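Local coordinates for protein DNA ligase (PDB 6GDR) that probably seals breaks in the DNA backbone as a minimal ATP-dependent ligase of the Lig E type, passing through an adenylated intermediate, at residues D[37-42]-D[131-136]; D[47-50]-D[54-57]. All blocks are in the same frame, centred on the assembly; numbering follows the deposited sequence.

In the fold
Both contacts belong to the nucleotide-binding domain, and their strands 38-42 and 47-48 are neighbours in one mixed sheet. Contact 1 is buried: it reaches from strand 38-42 over strand 70-75 to strand 129-134, and one cationic side chain there meets an aromatic ring beside the AMP and a second meets a proline farther along the strands. Contact 2, only partly buried, lies at the sheet's edge, where a backbone hydrogen bond and aliphatic packing hold the chain after strand 47-48 close to it. The two join where Arg41 N lies 2.8 Å from Arg48 O, probably hydrogen-bonded, and where Ala40 packs on Ile55. Both touch the AMP and the DNA phosphates.

Contact 1. Residues D[37-42]-D[131-136]; sequences GIRARW and MAFDMP. With AMP (adenosine monophosphate), chain G; nucleotides of chain B.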
ATOM      1  N   GLY D  37       1.431   1.633  -5.661  1.00 42.33           N
ATOM      2  CA  GLY D  37       0.703   1.477  -6.900  1.00 44.11           C
ATOM      3  C   GLY D  37      -0.702   0.961  -6.652  1.00 47.26           C
ATOM      4  O   GLY D  37      -1.327   1.244  -5.627  1.00 47.67           O
ATOM      5  N   ILE D  38      -1.196   0.193  -7.621  1.00 38.13           N
ATOM      6  CA  ILE D  38      -2.507  -0.440  -7.550  1.00 46.02           C
ATOM      7  C   ILE D  38      -2.303  -1.947  -7.572  1.00 45.71           C
ATOM      8  O   ILE D  38      -1.632  -2.473  -8.467  1.00 49.38           O
ATOM      9  CB  ILE D  38      -3.418  -0.002  -8.712  1.00 48.36           C
ATOM     10  CG1 ILE D  38      -3.632   1.517  -8.700  1.00 55.28           C
ATOM     11  CG2 ILE D  38      -4.755  -0.739  -8.652  1.00 42.05           C
ATOM     12  CD1 ILE D  38      -4.438   2.036  -7.522  1.00 49.78           C
ATOM     13  N   ARG D  39      -2.886  -2.637  -6.596  1.00 41.18           N
ATOM     14  CA  ARG D  39      -2.819  -4.091  -6.573  1.00 38.80           C
ATOM     15  C   ARG D  39      -3.680  -4.666  -7.689  1.00 48.71           C
ATOM     16  O   ARG D  39      -4.790  -4.192  -7.948  1.00 52.42           O
ATOM     17  CB  ARG D  39      -3.289  -4.632  -5.225  1.00 53.28           C
ATOM     18  CG  ARG D  39      -3.053  -6.125  -5.047  1.00 47.08           C
ATOM     19  CD  ARG D  39      -3.754  -6.662  -3.811  1.00 59.80           C
ATOM     20  NE  ARG D  39      -3.054  -7.811  -3.243  1.00 62.48           N
ATOM     21  CZ  ARG D  39      -3.123  -9.048  -3.727  1.00 68.64           C
ATOM     22  NH1 ARG D  39      -3.861  -9.313  -4.799  1.00 61.45           N
ATOM     23  NH2 ARG D  39      -2.448 -10.023  -3.136  1.00 63.11           N
ATOM     24  N   ALA D  40      -3.164  -5.698  -8.350  1.00 35.34           N
ATOM     25  CA  ALA D  40      -3.876  -6.323  -9.453  1.00 47.83           C
ATOM     26  C   ALA D  40      -3.527  -7.801  -9.505  1.00 39.90           C
ATOM     27  O   ALA D  40      -2.361  -8.177  -9.357  1.00 38.90           O
ATOM     28  CB  ALA D  40      -3.538  -5.656 -10.791  1.00 43.03           C
ATOM     29  N   ARG D  41      -4.544  -8.630  -9.716  1.00 33.41           N
ATOM     30  CA  ARG D  41      -4.368 -10.063  -9.900  1.00 39.05           C
ATOM     31  C   ARG D  41      -4.490 -10.398 -11.380  1.00 49.93           C
ATOM     32  O   ARG D  41      -5.451  -9.986 -12.038  1.00 45.80           O
ATOM     33  CB  ARG D  41      -5.398 -10.851  -9.091  1.00 53.25           C
ATOM     34  CG  ARG D  41      -5.594 -12.280  -9.572  1.00 58.09           C
ATOM     35  CD  ARG D  41      -6.249 -13.138  -8.505  1.00 50.22           C
ATOM     36  NE  ARG D  41      -5.353 -13.375  -7.378  1.00 62.88           N
ATOM     37  CZ  ARG D  41      -5.708 -13.984  -6.251  1.00 59.38           C
ATOM     38  NH1 ARG D  41      -6.950 -14.420  -6.086  1.00 65.41           N
ATOM     39  NH2 ARG D  41      -4.819 -14.154  -5.282  1.00 59.44           N
ATOM     40  N   TRP D  42      -3.513 -11.137 -11.898  1.00 57.12           N
ATOM     41  CA  TRP D  42      -3.513 -11.563 -13.291  1.00 56.67           C
ATOM     42  C   TRP D  42      -4.186 -12.926 -13.393  1.00 50.12           C
ATOM     43  O   TRP D  42      -3.687 -13.912 -12.843  1.00 52.53           O
ATOM     44  CB  TRP D  42      -2.086 -11.617 -13.835  1.00 62.65           C
ATOM     45  CG  TRP D  42      -1.989 -12.159 -15.230  1.00 60.41           C
ATOM     46  CD1 TRP D  42      -1.228 -13.212 -15.649  1.00 71.23           C
ATOM     47  CD2 TRP D  42      -2.680 -11.678 -16.388  1.00 55.90           C
ATOM     48  NE1 TRP D  42      -1.400 -13.413 -16.997  1.00 72.86           N
ATOM     49  CE2 TRP D  42      -2.287 -12.484 -17.474  1.00 71.68           C
ATOM     50  CE3 TRP D  42      -3.592 -10.642 -16.614  1.00 56.54           C
ATOM     51  CZ2 TRP D  42      -2.774 -12.289 -18.765  1.00 69.87           C
ATOM     52  CZ3 TRP D  42      -4.074 -10.450 -17.896  1.00 68.45           C
ATOM     53  CH2 TRP D  42      -3.665 -11.269 -18.954  1.00 66.19           C
ATOM     54  N   MET D 131       4.397  -5.070 -11.518  1.00 52.30           N
ATOM     55  CA  MET D 131       5.454  -5.506 -10.607  1.00 48.66           C
ATOM     56  C   MET D 131       4.930  -6.677  -9.785  1.00 47.29           C
ATOM     57  O   MET D 131       4.407  -6.510  -8.682  1.00 52.64           O
ATOM     58  CB  MET D 131       5.899  -4.352  -9.717  1.00 61.43           C
ATOM     59  CG  MET D 131       6.175  -3.054 -10.469  1.00 57.91           C
ATOM     60  SD  MET D 131       7.436  -3.216 -11.749  1.00 58.56           S
ATOM     61  CE  MET D 131       8.870  -3.661 -10.774  1.00 53.61           C
ATOM     62  N   ALA D 132       5.071  -7.882 -10.330  1.00 51.80           N
ATOM     63  CA  ALA D 132       4.588  -9.076  -9.649  1.00 55.35           C
ATOM     64  C   ALA D 132       5.389  -9.330  -8.378  1.00 44.74           C
ATOM     65  O   ALA D 132       6.608  -9.141  -8.346  1.00 56.21           O
ATOM     66  CB  ALA D 132       4.677 -10.287 -10.576  1.00 52.96           C
ATOM     67  N   PHE D 133       4.694  -9.765  -7.323  1.00 48.33           N
ATOM     68  CA  PHE D 133       5.335 -10.035  -6.042  1.00 48.97           C
ATOM     69  C   PHE D 133       4.953 -11.365  -5.410  1.00 40.07           C
ATOM     70  O   PHE D 133       5.558 -11.731  -4.397  1.00 53.25           O
ATOM     71  CB  PHE D 133       5.029  -8.911  -5.037  1.00 42.86           C
ATOM     72  CG  PHE D 133       3.566  -8.594  -4.893  1.00 50.49           C
ATOM     73  CD1 PHE D 133       2.746  -9.380  -4.102  1.00 41.35           C
ATOM     74  CD2 PHE D 133       3.016  -7.498  -5.535  1.00 53.64           C
ATOM     75  CE1 PHE D 133       1.401  -9.086  -3.964  1.00 52.84           C
ATOM     76  CE2 PHE D 133       1.673  -7.197  -5.400  1.00 58.37           C
ATOM     77  CZ  PHE D 133       0.865  -7.994  -4.613  1.00 55.58           C
ATOM     78  N   ASP D 134       3.986 -12.098  -5.956  1.00 44.57           N
ATOM     79  CA  ASP D 134       3.624 -13.387  -5.380  1.00 47.15           C
ATOM     80  C   ASP D 134       2.676 -14.113  -6.324  1.00 51.24           C
ATOM     81  O   ASP D 134       2.093 -13.514  -7.233  1.00 54.65           O
ATOM     82  CB  ASP D 134       2.975 -13.224  -4.000  1.00 44.04           C
ATOM     83  CG  ASP D 134       3.011 -14.503  -3.181  1.00 59.74           C
ATOM     84  OD1 ASP D 134       3.544 -15.517  -3.677  1.00 58.45           O
ATOM     85  OD2 ASP D 134       2.506 -14.492  -2.039  1.00 56.90           O
ATOM     86  N   MET D 135       2.537 -15.417  -6.091  1.00 61.25           N
ATOM     87  CA  MET D 135       1.571 -16.253  -6.786  1.00 73.42           C
ATOM     88  C   MET D 135       0.733 -16.958  -5.725  1.00 67.11           C
ATOM     89  O   MET D 135       1.295 -17.494  -4.754  1.00 71.54           O
ATOM     90  CB  MET D 135       2.259 -17.282  -7.692  1.00 59.25           C
ATOM     91  CG  MET D 135       3.140 -16.671  -8.770  1.00 77.82           C
ATOM     92  SD  MET D 135       4.008 -17.905  -9.765  1.00 75.32           S
ATOM     93  CE  MET D 135       2.640 -18.706 -10.601  1.00 67.37           C
ATOM     94  N   PRO D 136      -0.605 -16.988  -5.858  1.00 70.59           N
ATOM     95  CA  PRO D 136      -1.464 -17.600  -4.836  1.00 67.41           C
ATOM     96  C   PRO D 136      -1.507 -19.126  -4.916  1.00 77.27           C
ATOM     97  O   PRO D 136      -2.576 -19.736  -4.925  1.00 91.91           O
ATOM     98  CB  PRO D 136      -2.829 -16.973  -5.125  1.00 71.05           C
ATOM     99  CG  PRO D 136      -2.826 -16.768  -6.596  1.00 72.71           C
ATOM    100  CD  PRO D 136      -1.397 -16.458  -6.984  1.00 75.11           C
TER
HETATM  101  P   AMP G 300      -1.729  -2.125   2.552  1.00127.79           P
HETATM  102  O1P AMP G 300      -0.850  -1.322   1.621  1.00157.78           O
HETATM  103  O2P AMP G 300      -1.698  -1.815   4.031  1.00105.70           O
HETATM  104  O5' AMP G 300      -1.369  -3.680   2.354  1.00112.56           O
HETATM  105  C5' AMP G 300      -0.222  -4.040   1.590  1.00 91.44           C
HETATM  106  C4' AMP G 300      -0.516  -3.883   0.100  1.00107.46           C
HETATM  107  O4' AMP G 300       0.624  -3.332  -0.566  1.00100.79           O
HETATM  108  C3' AMP G 300      -0.869  -5.181  -0.608  1.00 80.32           C
HETATM  109  O3' AMP G 300      -2.249  -5.164  -0.991  1.00 93.16           O
HETATM  110  C2' AMP G 300       0.039  -5.246  -1.821  1.00 82.98           C
HETATM  111  O2' AMP G 300      -0.709  -5.438  -3.023  1.00 86.99           O
HETATM  112  C1' AMP G 300       0.762  -3.905  -1.869  1.00 86.77           C
HETATM  113  N9  AMP G 300       2.206  -3.947  -2.232  1.00 81.28           N
HETATM  114  C8  AMP G 300       2.819  -2.931  -2.872  1.00 80.34           C
HETATM  115  N7  AMP G 300       4.129  -3.206  -3.087  1.00 57.43           N
HETATM  116  C5  AMP G 300       4.372  -4.425  -2.580  1.00 71.27           C
HETATM  117  C6  AMP G 300       5.553  -5.310  -2.475  1.00 62.45           C
HETATM  118  N6  AMP G 300       6.747  -4.919  -2.970  1.00 61.51           N
HETATM  119  N1  AMP G 300       5.400  -6.507  -1.873  1.00 62.83           N
HETATM  120  C2  AMP G 300       4.212  -6.901  -1.376  1.00 66.49           C
HETATM  121  N3  AMP G 300       3.101  -6.142  -1.439  1.00 57.58           N
HETATM  122  C4  AMP G 300       3.106  -4.918  -2.019  1.00 75.53           C
ATOM    123  P    DC B  10      -5.435  -0.806  -3.881  1.00 45.64           P
ATOM    124  OP1  DC B  10      -4.339  -1.591  -4.489  1.00 47.18           O
ATOM    125  OP2  DC B  10      -6.527  -1.504  -3.166  1.00 41.88           O
ATOM    126  O5'  DC B  10      -4.798   0.286  -2.901  1.00 44.59           O
ATOM    127  C5'  DC B  10      -3.770   1.134  -3.385  1.00 37.05           C
ATOM    128  C4'  DC B  10      -3.583   2.348  -2.494  1.00 40.00           C
ATOM    129  O4'  DC B  10      -4.806   3.124  -2.447  1.00 42.94           O
ATOM    130  C3'  DC B  10      -3.276   2.048  -1.042  1.00 29.32           C
ATOM    131  O3'  DC B  10      -1.898   1.743  -0.859  1.00 47.59           O
ATOM    132  C2'  DC B  10      -3.684   3.351  -0.363  1.00 44.68           C
ATOM    133  C1'  DC B  10      -4.862   3.835  -1.217  1.00 39.22           C
ATOM    134  N1   DC B  10      -6.189   3.597  -0.580  1.00 40.07           N
ATOM    135  C2   DC B  10      -6.754   4.586   0.233  1.00 42.91           C
ATOM    136  O2   DC B  10      -6.148   5.651   0.400  1.00 45.81           O
ATOM    137  N3   DC B  10      -7.955   4.350   0.813  1.00 40.14           N
ATOM    138  C4   DC B  10      -8.579   3.190   0.610  1.00 42.46           C
ATOM    139  N4   DC B  10      -9.761   3.004   1.204  1.00 33.41           N
ATOM    140  C5   DC B  10      -8.017   2.168  -0.211  1.00 38.94           C
ATOM    141  C6   DC B  10      -6.831   2.412  -0.778  1.00 49.95           C
ATOM    142  P    DC B   9     -11.277  -1.645  -5.003  1.00 41.48           P
ATOM    143  OP1  DC B   9     -10.825  -2.975  -5.544  1.00 41.24           O
ATOM    144  OP2  DC B   9     -11.463  -1.694  -3.512  1.00 46.20           O
ATOM    145  O5'  DC B   9     -10.282  -0.497  -5.406  1.00 47.05           O
ATOM    146  C5'  DC B   9      -8.982  -0.845  -5.825  1.00 51.69           C
ATOM    147  C4'  DC B   9      -8.188   0.439  -6.077  1.00 55.26           C
ATOM    148  O4'  DC B   9      -8.962   1.468  -6.121  1.00 37.81           O
ATOM    149  C3'  DC B   9      -7.241   0.705  -4.856  1.00 47.63           C
ATOM    150  O3'  DC B   9      -6.087   0.079  -5.053  1.00 45.38           O
ATOM    151  C2'  DC B   9      -7.079   2.236  -4.858  1.00 46.20           C
ATOM    152  C1'  DC B   9      -8.247   2.676  -5.277  1.00 56.20           C
ATOM    153  N1   DC B   9      -9.050   3.030  -4.193  1.00 37.61           N
ATOM    154  C2   DC B   9      -8.953   4.364  -3.626  1.00 45.32           C
ATOM    155  O2   DC B   9      -8.170   5.171  -4.093  1.00 46.03           O
ATOM    156  N3   DC B   9      -9.798   4.737  -2.489  1.00 37.59           N
ATOM    157  C4   DC B   9     -10.711   3.814  -1.932  1.00 47.55           C
ATOM    158  N4   DC B   9     -11.515   4.198  -0.835  1.00 41.68           N
ATOM    159  C5   DC B   9     -10.816   2.459  -2.502  1.00 53.77           C
ATOM    160  C6   DC B   9      -9.975   2.085  -3.634  1.00 50.30           C
TER
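Arg39 and Phe133 meet beside the AMP ribose, the guanidinium and the phenyl ring standing 79° apart. NH2 of Arg39 lies near the ring plane at the edge of Phe133, 4.0 Å from CE1, while CZ of Phe133 sits over one face of the guanidinium, toward its rim. The ring also offers a face to the nucleotide: N3 of the adenine of AMP lies 4.0 Å above the centre of the Phe133 ring, whose flat apolar face suits a purine. Its CZ comes within 3.4 Å of the ribose O2' of AMP. With CG between its backbone N and carbonyl carbon (chi1 52°), Phe133 can hold its ring against both partners. Arg39 runs extended from CG to NE past the same ribose, its CG 3.2 Å from O2' of AMP, and its backbone N gives a nearly straight hydrogen bond of 2.8 Å to OP1 of nucleotide DC10 of chain B. Replacing Arg39 by an alanine would probably strip the edge of the Phe133 ring and one flank of the ribose of their cover, leaving the ring freer to turn.

Farther along, Arg41 lays one face of its guanidinium on Pro136, NH2 lying 3.5 Å from CB of the proline; the compact ring suits a flat cation whose NE forms a salt bridge with Asp71. At the end of the other strand, Asp134 OD1 accepts a 2.6 Å bond from Met135 N, the donor standing above the carboxylate plane, and also pairs with Arg145. Phe133 and Asp134 together face Asp71 in a classic beta bulge. Strand 70-75 runs between strands 38-42 and 129-134 in the sheet; Ile38 packs on helix 81-89, and Met135 packs on helix 142-154.

Contact 2. Residues D[47-50]-D[54-57]; sequences LRTR and KIDA. Unlike the reference sequence in segment 54-57: Asp56 (reference Ala). With AMP (adenosine monophosphate), chain G; nucleotides of chain B.
At the edge of the mixed sheet, strand 47-48 is joined to the following loop by a single beta bridge, Arg48 with Lys54. Ile55 N donates to Leu47 O, a 3.1 Å bond that is almost straight at the hydrogen (175°) although the donor stands above the carbonyl plane. A water adds a second link, accepting from Leu47 N and donating to Ile55 O.

Aliphatic side chains suit the inner side of this turn. CB of Leu47 meets CB of Ile55 at 3.9 Å, and CD1 of Leu47 touches CB of Ala57. Ile55 places CG1 anti to its carbonyl carbon (chi1 -62°), where it meets Thr49 CG2 at 3.6 Å, and its CD1 also packs on Ala40 of strand 38-42. Thr49 serves two surfaces: its methyl faces Ile55, while OG1 donates a 2.8 Å bond to OP1 of DC9 of chain B.

The bridged edge thus leads directly into the nucleotide pocket through Arg50. Bent at chi3 (-51°), this side chain turns its guanidinium edge to two ligands: NE gives a 3.1 Å bond to OP2 of DC10 of chain B, and NH1 one of 2.9 Å to O3' of AMP. On the outer side Arg48 forms a salt bridge with Glu46, its NH1 lying 3.5 Å from CB of Lys54.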
ATOM      1  N   LEU D  47      -6.947  -8.828 -15.894  1.00 63.03           N
ATOM      2  CA  LEU D  47      -6.488  -8.173 -14.678  1.00 48.22           C
ATOM      3  C   LEU D  47      -7.683  -7.727 -13.845  1.00 47.54           C
ATOM      4  O   LEU D  47      -8.721  -7.331 -14.381  1.00 50.61           O
ATOM      5  CB  LEU D  47      -5.613  -6.961 -15.002  1.00 50.48           C
ATOM      6  CG  LEU D  47      -4.207  -7.231 -15.533  1.00 55.39           C
ATOM      7  CD1 LEU D  47      -3.618  -5.955 -16.113  1.00 48.24           C
ATOM      8  CD2 LEU D  47      -3.314  -7.780 -14.430  1.00 61.52           C
ATOM      9  N   ARG D  48      -7.525  -7.783 -12.523  1.00 53.75           N
ATOM     10  CA  ARG D  48      -8.599  -7.392 -11.623  1.00 44.64           C
ATOM     11  C   ARG D  48      -8.009  -6.837 -10.334  1.00 56.30           C
ATOM     12  O   ARG D  48      -6.925  -7.240  -9.904  1.00 45.87           O
ATOM     13  CB  ARG D  48      -9.532  -8.569 -11.320  1.00 50.84           C
ATOM     14  CG  ARG D  48     -10.301  -9.057 -12.534  1.00 66.01           C
ATOM     15  CD  ARG D  48     -11.439  -9.979 -12.144  1.00 70.92           C
ATOM     16  NE  ARG D  48     -12.306 -10.280 -13.281  1.00 87.98           N
ATOM     17  CZ  ARG D  48     -13.355  -9.549 -13.651  1.00 75.11           C
ATOM     18  NH1 ARG D  48     -13.691  -8.456 -12.979  1.00 66.67           N
ATOM     19  NH2 ARG D  48     -14.074  -9.914 -14.704  1.00 86.11           N
ATOM     20  N   THR D  49      -8.746  -5.916  -9.719  1.00 50.71           N
ATOM     21  CA  THR D  49      -8.286  -5.217  -8.531  1.00 49.64           C
ATOM     22  C   THR D  49      -8.416  -6.108  -7.295  1.00 37.18           C
ATOM     23  O   THR D  49      -8.791  -7.281  -7.372  1.00 42.32           O
ATOM     24  CB  THR D  49      -9.075  -3.924  -8.337  1.00 57.09           C
ATOM     25  OG1 THR D  49     -10.446  -4.236  -8.060  1.00 43.74           O
ATOM     26  CG2 THR D  49      -9.003  -3.054  -9.583  1.00 42.55           C
ATOM     27  N   ARG D  50      -8.103  -5.531  -6.133  1.00 53.14           N
ATOM     28  CA  ARG D  50      -8.187  -6.273  -4.879  1.00 47.18           C
ATOM     29  C   ARG D  50      -9.562  -6.899  -4.698  1.00 47.07           C
ATOM     30  O   ARG D  50      -9.681  -8.039  -4.233  1.00 52.43           O
ATOM     31  CB  ARG D  50      -7.870  -5.348  -3.702  1.00 57.87           C
ATOM     32  CG  ARG D  50      -7.852  -6.043  -2.344  1.00 60.99           C
ATOM     33  CD  ARG D  50      -7.843  -5.034  -1.207  1.00 52.39           C
ATOM     34  NE  ARG D  50      -6.802  -4.025  -1.376  1.00 73.84           N
ATOM     35  CZ  ARG D  50      -5.528  -4.187  -1.031  1.00 64.02           C
ATOM     36  NH1 ARG D  50      -5.116  -5.327  -0.494  1.00 80.06           N
ATOM     37  NH2 ARG D  50      -4.661  -3.204  -1.228  1.00 73.58           N
ATOM     38  N   LYS D  54     -12.880  -5.316 -12.738  1.00 53.59           N
ATOM     39  CA  LYS D  54     -12.068  -5.504 -13.931  1.00 65.11           C
ATOM     40  C   LYS D  54     -11.201  -4.277 -14.179  1.00 52.09           C
ATOM     41  O   LYS D  54     -11.665  -3.137 -14.079  1.00 51.24           O
ATOM     42  CB  LYS D  54     -12.948  -5.779 -15.152  1.00 61.58           C
ATOM     43  CG  LYS D  54     -12.141  -5.986 -16.433  0.75 72.07           C
ATOM     44  CD  LYS D  54     -13.013  -6.256 -17.645  0.50 71.81           C
ATOM     45  CE  LYS D  54     -12.153  -6.452 -18.885  0.75 60.98           C
ATOM     46  NZ  LYS D  54     -12.955  -6.731 -20.107  0.75 79.02           N
ATOM     47  N   ILE D  55      -9.934  -4.518 -14.495  1.00 45.53           N
ATOM     48  CA  ILE D  55      -9.022  -3.465 -14.923  1.00 48.12           C
ATOM     49  C   ILE D  55      -9.024  -3.452 -16.446  1.00 51.37           C
ATOM     50  O   ILE D  55      -8.762  -4.476 -17.086  1.00 47.79           O
ATOM     51  CB  ILE D  55      -7.608  -3.691 -14.365  1.00 54.67           C
ATOM     52  CG1 ILE D  55      -7.639  -3.654 -12.832  1.00 53.94           C
ATOM     53  CG2 ILE D  55      -6.643  -2.644 -14.908  1.00 54.38           C
ATOM     54  CD1 ILE D  55      -6.332  -4.047 -12.168  1.00 53.22           C
ATOM     55  N   ASP D  56      -9.332  -2.292 -17.029  1.00 54.15           N
ATOM     56  CA  ASP D  56      -9.490  -2.173 -18.479  1.00 59.20           C
ATOM     57  C   ASP D  56      -8.154  -1.746 -19.082  1.00 63.00           C
ATOM     58  O   ASP D  56      -7.908  -0.576 -19.382  1.00 55.76           O
ATOM     59  CB  ASP D  56     -10.605  -1.189 -18.813  1.00 57.22           C
ATOM     60  CG  ASP D  56     -11.010  -1.241 -20.271  1.00 70.22           C
ATOM     61  OD1 ASP D  56     -10.475  -2.096 -21.008  1.00 76.34           O
ATOM     62  OD2 ASP D  56     -11.862  -0.427 -20.682  1.00 82.42           O
ATOM     63  N   ALA D  57      -7.270  -2.738 -19.270  1.00 54.24           N
ATOM     64  CA  ALA D  57      -5.938  -2.480 -19.791  1.00 61.23           C
ATOM     65  C   ALA D  57      -5.869  -2.793 -21.281  1.00 65.02           C
ATOM     66  O   ALA D  57      -6.590  -3.666 -21.773  1.00 57.54           O
ATOM     67  CB  ALA D  57      -4.898  -3.327 -19.053  1.00 49.03           C
TER
HETATM   68  P   AMP G 300      -1.729  -2.125   2.552  1.00127.79           P
HETATM   69  O1P AMP G 300      -0.850  -1.322   1.621  1.00157.78           O
HETATM   70  O2P AMP G 300      -1.698  -1.815   4.031  1.00105.70           O
HETATM   71  O5' AMP G 300      -1.369  -3.680   2.354  1.00112.56           O
HETATM   72  C5' AMP G 300      -0.222  -4.040   1.590  1.00 91.44           C
HETATM   73  C4' AMP G 300      -0.516  -3.883   0.100  1.00107.46           C
HETATM   74  O4' AMP G 300       0.624  -3.332  -0.566  1.00100.79           O
HETATM   75  C3' AMP G 300      -0.869  -5.181  -0.608  1.00 80.32           C
HETATM   76  O3' AMP G 300      -2.249  -5.164  -0.991  1.00 93.16           O
HETATM   77  C2' AMP G 300       0.039  -5.246  -1.821  1.00 82.98           C
HETATM   78  O2' AMP G 300      -0.709  -5.438  -3.023  1.00 86.99           O
HETATM   79  C1' AMP G 300       0.762  -3.905  -1.869  1.00 86.77           C
HETATM   80  N9  AMP G 300       2.206  -3.947  -2.232  1.00 81.28           N
HETATM   81  C8  AMP G 300       2.819  -2.931  -2.872  1.00 80.34           C
HETATM   82  N7  AMP G 300       4.129  -3.206  -3.087  1.00 57.43           N
HETATM   83  C5  AMP G 300       4.372  -4.425  -2.580  1.00 71.27           C
HETATM   84  C6  AMP G 300       5.553  -5.310  -2.475  1.00 62.45           C
HETATM   85  N6  AMP G 300       6.747  -4.919  -2.970  1.00 61.51           N
HETATM   86  N1  AMP G 300       5.400  -6.507  -1.873  1.00 62.83           N
HETATM   87  C2  AMP G 300       4.212  -6.901  -1.376  1.00 66.49           C
HETATM   88  N3  AMP G 300       3.101  -6.142  -1.439  1.00 57.58           N
HETATM   89  C4  AMP G 300       3.106  -4.918  -2.019  1.00 75.53           C
ATOM     90  P    DC B  10      -5.435  -0.806  -3.881  1.00 45.64           P
ATOM     91  OP1  DC B  10      -4.339  -1.591  -4.489  1.00 47.18           O
ATOM     92  OP2  DC B  10      -6.527  -1.504  -3.166  1.00 41.88           O
ATOM     93  O5'  DC B  10      -4.798   0.286  -2.901  1.00 44.59           O
ATOM     94  C5'  DC B  10      -3.770   1.134  -3.385  1.00 37.05           C
ATOM     95  C4'  DC B  10      -3.583   2.348  -2.494  1.00 40.00           C
ATOM     96  O4'  DC B  10      -4.806   3.124  -2.447  1.00 42.94           O
ATOM     97  C3'  DC B  10      -3.276   2.048  -1.042  1.00 29.32           C
ATOM     98  O3'  DC B  10      -1.898   1.743  -0.859  1.00 47.59           O
ATOM     99  C2'  DC B  10      -3.684   3.351  -0.363  1.00 44.68           C
ATOM    100  C1'  DC B  10      -4.862   3.835  -1.217  1.00 39.22           C
ATOM    101  N1   DC B  10      -6.189   3.597  -0.580  1.00 40.07           N
ATOM    102  C2   DC B  10      -6.754   4.586   0.233  1.00 42.91           C
ATOM    103  O2   DC B  10      -6.148   5.651   0.400  1.00 45.81           O
ATOM    104  N3   DC B  10      -7.955   4.350   0.813  1.00 40.14           N
ATOM    105  C4   DC B  10      -8.579   3.190   0.610  1.00 42.46           C
ATOM    106  N4   DC B  10      -9.761   3.004   1.204  1.00 33.41           N
ATOM    107  C5   DC B  10      -8.017   2.168  -0.211  1.00 38.94           C
ATOM    108  C6   DC B  10      -6.831   2.412  -0.778  1.00 49.95           C
ATOM    109  P    DC B   9     -11.277  -1.645  -5.003  1.00 41.48           P
ATOM    110  OP1  DC B   9     -10.825  -2.975  -5.544  1.00 41.24           O
ATOM    111  OP2  DC B   9     -11.463  -1.694  -3.512  1.00 46.20           O
ATOM    112  O5'  DC B   9     -10.282  -0.497  -5.406  1.00 47.05           O
ATOM    113  C5'  DC B   9      -8.982  -0.845  -5.825  1.00 51.69           C
ATOM    114  C4'  DC B   9      -8.188   0.439  -6.077  1.00 55.26           C
ATOM    115  O4'  DC B   9      -8.962   1.468  -6.121  1.00 37.81           O
ATOM    116  C3'  DC B   9      -7.241   0.705  -4.856  1.00 47.63           C
ATOM    117  O3'  DC B   9      -6.087   0.079  -5.053  1.00 45.38           O
ATOM    118  C2'  DC B   9      -7.079   2.236  -4.858  1.00 46.20           C
ATOM    119  C1'  DC B   9      -8.247   2.676  -5.277  1.00 56.20           C
ATOM    120  N1   DC B   9      -9.050   3.030  -4.193  1.00 37.61           N
ATOM    121  C2   DC B   9      -8.953   4.364  -3.626  1.00 45.32           C
ATOM    122  O2   DC B   9      -8.170   5.171  -4.093  1.00 46.03           O
ATOM    123  N3   DC B   9      -9.798   4.737  -2.489  1.00 37.59           N
ATOM    124  C4   DC B   9     -10.711   3.814  -1.932  1.00 47.55           C
ATOM    125  N4   DC B   9     -11.515   4.198  -0.835  1.00 41.68           N
ATOM    126  C5   DC B   9     -10.816   2.459  -2.502  1.00 53.77           C
ATOM    127  C6   DC B   9      -9.975   2.085  -3.634  1.00 50.30           C
TER
HETATM  128  O   HOH W   1      -8.104  -6.847 -17.518  1.00 56.38           O